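Local coordinates for protein putative phosphoenolpyruvate-dependent sugar phosphotransferase system (PTS) permease (Klebsiella pneumoniae subsp. pneumoniae, PDB 3MTQ) that probably acts as the IIA component of a mannose/fructose-type sugar phosphotransferase system, relaying phosphoryl groups during sugar uptake, at residues 34-37 with 38-42; 113-116 with 117-121; 129-132 with 133-137. All blocks are in the same frame, centred on the assembly; numbering follows the deposited sequence.

Interaction 1. Residues 34-37 with 38-42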
# COMPACT_ATOMS: atom_id res chain seq x y z
N ASN A 34 -0.86 -3.54 -9.78
CA ASN A 34 -2.09 -3.42 -10.50
C ASN A 34 -3.32 -3.10 -9.67
O ASN A 34 -4.14 -2.25 -10.03
CB ASN A 34 -2.31 -4.70 -11.30
CG ASN A 34 -1.56 -4.65 -12.58
OD1 ASN A 34 -1.33 -3.56 -13.10
ND2 ASN A 34 -1.23 -5.82 -13.15
N GLY A 35 -3.45 -3.78 -8.53
CA GLY A 35 -4.55 -3.52 -7.60
C GLY A 35 -4.55 -2.08 -7.08
O GLY A 35 -5.60 -1.45 -7.01
N LEU A 36 -3.35 -1.56 -6.74
CA LEU A 36 -3.20 -0.17 -6.29
C LEU A 36 -3.57 0.84 -7.38
O LEU A 36 -4.27 1.82 -7.13
CB LEU A 36 -1.76 0.12 -5.79
CG LEU A 36 -1.54 1.52 -5.20
CD1 LEU A 36 -2.48 1.74 -4.07
CD2 LEU A 36 -0.11 1.61 -4.73
N LEU A 37 -3.11 0.60 -8.60
CA LEU A 37 -3.50 1.43 -9.75
C LEU A 37 -5.03 1.43 -9.92
O LEU A 37 -5.61 2.42 -10.27
CB LEU A 37 -2.80 0.97 -11.03
CG LEU A 37 -3.13 1.78 -12.29
CD1 LEU A 37 -2.72 3.22 -12.08
CD2 LEU A 37 -2.42 1.15 -13.50
N ASN A 38 -5.66 0.30 -9.66
CA ASN A 38 -7.13 0.21 -9.68
C ASN A 38 -7.77 1.18 -8.69
O ASN A 38 -8.68 1.94 -9.05
CB ASN A 38 -7.57 -1.23 -9.46
CG ASN A 38 -9.04 -1.42 -9.63
OD1 ASN A 38 -9.68 -2.10 -8.83
ND2 ASN A 38 -9.59 -0.83 -10.70
N SER A 39 -7.26 1.21 -7.46
CA SER A 39 -7.73 2.14 -6.44
C SER A 39 -7.63 3.60 -6.89
O SER A 39 -8.59 4.37 -6.74
CB SER A 39 -6.94 1.94 -5.16
OG SER A 39 -7.23 0.69 -4.58
N VAL A 40 -6.46 3.93 -7.40
CA VAL A 40 -6.09 5.28 -7.82
C VAL A 40 -7.04 5.73 -8.91
O VAL A 40 -7.51 6.85 -8.94
CB VAL A 40 -4.64 5.31 -8.32
CG1 VAL A 40 -4.30 6.66 -9.05
CG2 VAL A 40 -3.62 4.95 -7.19
N GLU A 41 -7.33 4.82 -9.83
CA GLU A 41 -8.15 5.15 -10.98
C GLU A 41 -9.62 5.27 -10.67
O GLU A 41 -10.33 6.03 -11.30
CB GLU A 41 -7.91 4.16 -12.09
CG GLU A 41 -6.51 4.28 -12.68
CD GLU A 41 -6.36 3.42 -13.93
OE1 GLU A 41 -7.06 2.38 -14.01
OE2 GLU A 41 -5.54 3.79 -14.82
N LEU A 42 -10.08 4.51 -9.69
CA LEU A 42 -11.43 4.67 -9.16
C LEU A 42 -11.58 6.02 -8.48
O LEU A 42 -12.67 6.59 -8.43
CB LEU A 42 -11.76 3.56 -8.15
CG LEU A 42 -11.88 2.17 -8.79
CD1 LEU A 42 -11.93 1.08 -7.72
CD2 LEU A 42 -13.10 2.16 -9.65
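Leu37 meets Glu41 in an i to i+4 contact on helix 32-44, the crossover helix of the beta-alpha-beta unit formed with strands 22-29 and 50-55. The Leu37 side chain leaves the helix with CG anti to the backbone N (chi1 -180°) and lies slantwise against the extended Glu41 chain, CG and CD1 each 4.0 Å from Glu41 OE2. Glu41 turns back over the preceding turn: its CG sits 3.2 Å from Leu37 O, the same oxygen that accepts the Glu41 N-H at 3.0 Å. The carboxylate is held at the far end, OE2 taking the backbone N-H of Gln47 in the loop after the helix. One residue back, Val40 N binds Leu36 O at 3.1 Å, while the Leu36 and Val40 side chains meet only loosely, CG to CG2 at 4.5 Å. Asn38 OD1 accepts from Ser31 N of the second subunit, and Ser39 OG bonds to His29 O there. The helix is thus packed between neighbours: Leu37 rests on Ile50 and Thr52 of strand 50-55, Val40 on Leu112, Ile115 and Leu119 of helix 112-120, and Leu36 and Ser39 on Phe32 of the second subunit.

Interaction 2. Residues 113-116 with 117-121; sequences PLII and DLLIS
Leu114 and Leu118 meet through unlike torsions: Leu114 holds CG opposite its backbone N (chi1 173°), whereas Leu118 holds CG beside its N (chi1 -73°) and reaches back along the helix. These are i to i+4 contacts on helix 112-120, which packs on the parallel sheet of this alpha/beta fold. Leu118 CD1 comes to 3.9 Å from Leu114 CG, and the two side chains run side by side in the same direction, toward the interior. The next pair repeats the pattern one residue on: Ile115 and Leu119 also lie alongside each other, with CG2 of Ile115 4.0 Å from CD1 of Leu119. On the more open side, Ile116 and Ile120 pass at an angle, the extended CG1-CD1 arm of Ile120 swinging back until CD1 is 3.9 Å from Ile116 CG2; Ile116 has a second conformer, so this contact is less certain.

Beneath these branches, Asp117 N donates to Pro113 O at 2.9 Å, and the N-H groups of Leu118, Leu119 and Ile120 reach the O atoms of Leu114, Ile115 and Ile116 in turn at 3.0 Å. The straightest of the four is Ile120 N to Ile116 O, with an N-H...O angle of 173°. At the start of the helix, Leu114 N is met by OD1 of the Asn111 side chain. The side chains go to different neighbours. Ile115 packs on Phe26 and Leu119 on Tyr24, both of strand 22-29; Leu114 reaches Ile83 of strand 79-84. Leu118 turns to Leu130 and Ala134 of helix 127-141.

Helical backbone angles stop at Ser121, beside the last turn. Its N-H still bonds to Asp117 O at 3.1 Å, and its hydroxyl OG gives the same oxygen a second, weak bond at 3.5 Å.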
# COMPACT_ATOMS: atom_id res chain seq x y z
N PRO A 113 -2.31 6.67 -0.04
CA PRO A 113 -2.22 8.10 0.20
C PRO A 113 -1.05 8.73 -0.55
O PRO A 113 -1.17 9.85 -1.09
CB PRO A 113 -2.00 8.22 1.72
CG PRO A 113 -2.07 6.82 2.30
CD PRO A 113 -2.50 5.85 1.17
N LEU A 114 0.10 8.07 -0.57
CA LEU A 114 1.30 8.58 -1.28
C LEU A 114 1.06 8.91 -2.73
O LEU A 114 1.36 10.00 -3.22
CB LEU A 114 2.46 7.60 -1.16
CG LEU A 114 3.71 7.91 -1.97
CD1 LEU A 114 4.35 9.20 -1.42
CD2 LEU A 114 4.68 6.73 -1.86
N ILE A 115 0.47 7.95 -3.43
CA ILE A 115 0.12 8.18 -4.80
C ILE A 115 -0.88 9.32 -5.05
O ILE A 115 -0.67 10.15 -5.93
CB ILE A 115 -0.38 6.84 -5.43
CG1 ILE A 115 0.66 5.75 -5.21
CG2 ILE A 115 -0.64 7.09 -6.90
CD1 ILE A 115 2.05 6.17 -5.57
N ILE A 116 -1.92 9.42 -4.24
CA ILE A 116 -2.89 10.51 -4.34
C ILE A 116 -2.22 11.89 -4.12
O ILE A 116 -2.46 12.85 -4.87
CB ILE A 116 -4.03 10.31 -3.33
CG1 ILE A 116 -4.88 9.10 -3.73
CG2 ILE A 116 -4.93 11.54 -3.30
CD1 ILE A 116 -5.25 9.14 -5.19
N ASP A 117 -1.36 11.99 -3.11
CA ASP A 117 -0.65 13.25 -2.83
C ASP A 117 0.27 13.66 -3.98
O ASP A 117 0.32 14.84 -4.37
CB ASP A 117 0.15 13.19 -1.53
CG ASP A 117 0.31 14.56 -0.88
OD1 ASP A 117 -0.73 15.08 -0.43
OD2 ASP A 117 1.43 15.14 -0.83
N LEU A 118 1.00 12.71 -4.54
CA LEU A 118 1.86 12.93 -5.71
C LEU A 118 1.05 13.43 -6.92
O LEU A 118 1.46 14.38 -7.60
CB LEU A 118 2.61 11.65 -6.10
CG LEU A 118 3.75 11.26 -5.14
CD1 LEU A 118 4.29 9.82 -5.36
CD2 LEU A 118 4.86 12.30 -5.30
N LEU A 119 -0.10 12.81 -7.19
CA LEU A 119 -0.89 13.18 -8.34
C LEU A 119 -1.57 14.55 -8.21
O LEU A 119 -1.57 15.32 -9.19
CB LEU A 119 -1.90 12.06 -8.67
CG LEU A 119 -1.31 10.74 -9.18
CD1 LEU A 119 -2.46 9.69 -9.33
CD2 LEU A 119 -0.52 10.88 -10.49
N ILE A 120 -2.12 14.86 -7.03
CA ILE A 120 -2.61 16.22 -6.65
C ILE A 120 -1.58 17.33 -6.91
O ILE A 120 -1.88 18.33 -7.57
CB ILE A 120 -3.00 16.24 -5.13
CG1 ILE A 120 -4.34 15.53 -4.93
CG2 ILE A 120 -3.05 17.68 -4.54
CD1 ILE A 120 -4.75 15.45 -3.52
N SER A 121 -0.35 17.14 -6.40
CA SER A 121 0.75 18.07 -6.60
C SER A 121 1.54 17.88 -7.87
O SER A 121 2.70 18.17 -7.94
CB SER A 121 1.67 17.96 -5.39
OG SER A 121 0.92 18.26 -4.25

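Interaction 3. Residues 129-132 with 133-137; sequences KLIT and EALTN
Ile131 and Leu135 form the tightly packed side of this i to i+4 contact on helix 127-141; Lys129 and Glu133 form its looser, more open side. CG2 of Ile131, placed opposite its own backbone N by a chi1 of -72°, comes within 3.7 Å of Leu135 CD1, and the two side chains lie alongside one another. Leu135 CG, set beside its backbone N, lies 3.4 Å from Ile131 O, the oxygen that also accepts the N-H of Leu135 at 2.9 Å. Both residues are buried: Ile131 rests on His105 and Leu107 of strand 104-108 and on Tyr144 of the second subunit, and Leu135 on Ile142 of that subunit. Ala134, small and equally enclosed, faces Leu114 and Asp117 of helix 112-120, and its N-H bonds to Leu130 O.

The outer pair is held less firmly. Lys129 is extended from CB through CE, its carbons passing obliquely over the Glu133 carboxylate; both CG and CE lie 3.6 Å from Glu133 OE2. The bend at chi4 (-93°) sets where the ammonium goes. It stands farther off, NZ making only a long salt bridge of 4.0 Å to Glu133 OE1. Its stronger partner is Glu124, so two carboxylates probably share the charge of one lysine.

Thr132 sits between the two sides. Its OG1 bonds to the backbone O of Glu128 in the preceding turn, while Thr132 O accepts the Thr136 N-H at 2.9 Å. An apolar stripe bordered by charged and hydroxyl groups is the pattern of an amphipathic helix, here one flanking the alpha/beta core and contributing to the subunit interface.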
# COMPACT_ATOMS: atom_id res chain seq x y z
N LYS A 129 10.88 18.37 -3.66
CA LYS A 129 9.82 18.91 -2.82
C LYS A 129 8.56 18.09 -2.96
O LYS A 129 7.96 17.73 -1.99
CB LYS A 129 9.56 20.38 -3.19
CG LYS A 129 8.42 21.07 -2.49
CD LYS A 129 8.34 22.55 -2.93
CE LYS A 129 7.05 23.22 -2.44
NZ LYS A 129 5.95 23.15 -3.43
N LEU A 130 8.17 17.78 -4.20
CA LEU A 130 7.03 16.88 -4.43
C LEU A 130 7.10 15.55 -3.64
O LEU A 130 6.13 15.15 -2.94
CB LEU A 130 6.97 16.56 -5.93
CG LEU A 130 6.03 15.45 -6.44
CD1 LEU A 130 4.60 15.92 -6.38
CD2 LEU A 130 6.35 15.08 -7.83
N ILE A 131 8.19 14.83 -3.82
CA ILE A 131 8.38 13.51 -3.25
C ILE A 131 8.49 13.55 -1.70
O ILE A 131 7.83 12.81 -1.01
CB ILE A 131 9.64 12.83 -3.85
CG1 ILE A 131 9.37 12.42 -5.35
CG2 ILE A 131 10.02 11.62 -3.02
CD1 ILE A 131 10.62 12.25 -6.21
N THR A 132 9.31 14.44 -1.17
CA THR A 132 9.44 14.54 0.27
C THR A 132 8.12 14.96 0.94
O THR A 132 7.71 14.32 1.91
CB THR A 132 10.61 15.49 0.66
OG1 THR A 132 10.44 16.72 -0.02
CG2 THR A 132 11.95 14.90 0.25
N GLU A 133 7.46 16.00 0.42
CA GLU A 133 6.14 16.42 0.93
C GLU A 133 5.07 15.32 0.83
O GLU A 133 4.28 15.09 1.78
CB GLU A 133 5.65 17.71 0.24
CG GLU A 133 6.43 18.99 0.70
CD GLU A 133 5.92 20.30 0.09
OE1 GLU A 133 5.06 20.31 -0.83
OE2 GLU A 133 6.42 21.35 0.54
N ALA A 134 5.02 14.66 -0.32
CA ALA A 134 4.09 13.55 -0.47
C ALA A 134 4.37 12.44 0.55
O ALA A 134 3.44 11.89 1.14
CB ALA A 134 4.13 13.00 -1.92
N LEU A 135 5.63 12.08 0.74
CA LEU A 135 5.98 11.06 1.71
C LEU A 135 5.59 11.49 3.11
O LEU A 135 5.05 10.68 3.88
CB LEU A 135 7.47 10.69 1.68
CG LEU A 135 7.81 9.78 0.50
CD1 LEU A 135 9.24 9.87 0.14
CD2 LEU A 135 7.40 8.33 0.81
N THR A 136 5.87 12.74 3.45
CA THR A 136 5.47 13.24 4.78
C THR A 136 3.96 13.18 5.00
O THR A 136 3.52 12.64 6.01
CB THR A 136 5.96 14.67 5.01
OG1 THR A 136 7.38 14.66 4.99
CG2 THR A 136 5.43 15.19 6.36
N ASN A 137 3.19 13.64 4.02
CA ASN A 137 1.73 13.70 4.09
C ASN A 137 1.13 12.28 4.10
O ASN A 137 0.13 12.01 4.78
CB ASN A 137 1.16 14.51 2.91
CG ASN A 137 -0.20 15.13 3.20
OD1 ASN A 137 -0.35 15.99 4.08
ND2 ASN A 137 -1.20 14.74 2.43

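In the fold
The three contacts follow one another along the chain, each within a single helix: interaction 1 on helix 32-44, interaction 2 on 112-120 and interaction 3 on 127-141. Interaction 2 lies in the middle, its centre about 13 Å from that of interaction 1 and about 9 Å from that of interaction 3. It touches both, Leu36 CD2 meeting Ile115 CG1 at 4.2 Å and Ser121 O meeting Leu130 CD1 at 3.3 Å. Interactions 1 and 3 do not touch, their nearest atoms being about 12 Å apart. Helix 112-120 thus joins the crossover helix to helix 127-141, and all three contacts touch the second subunit, interaction 2 through Pro113, tying this layer of helices to the dimer.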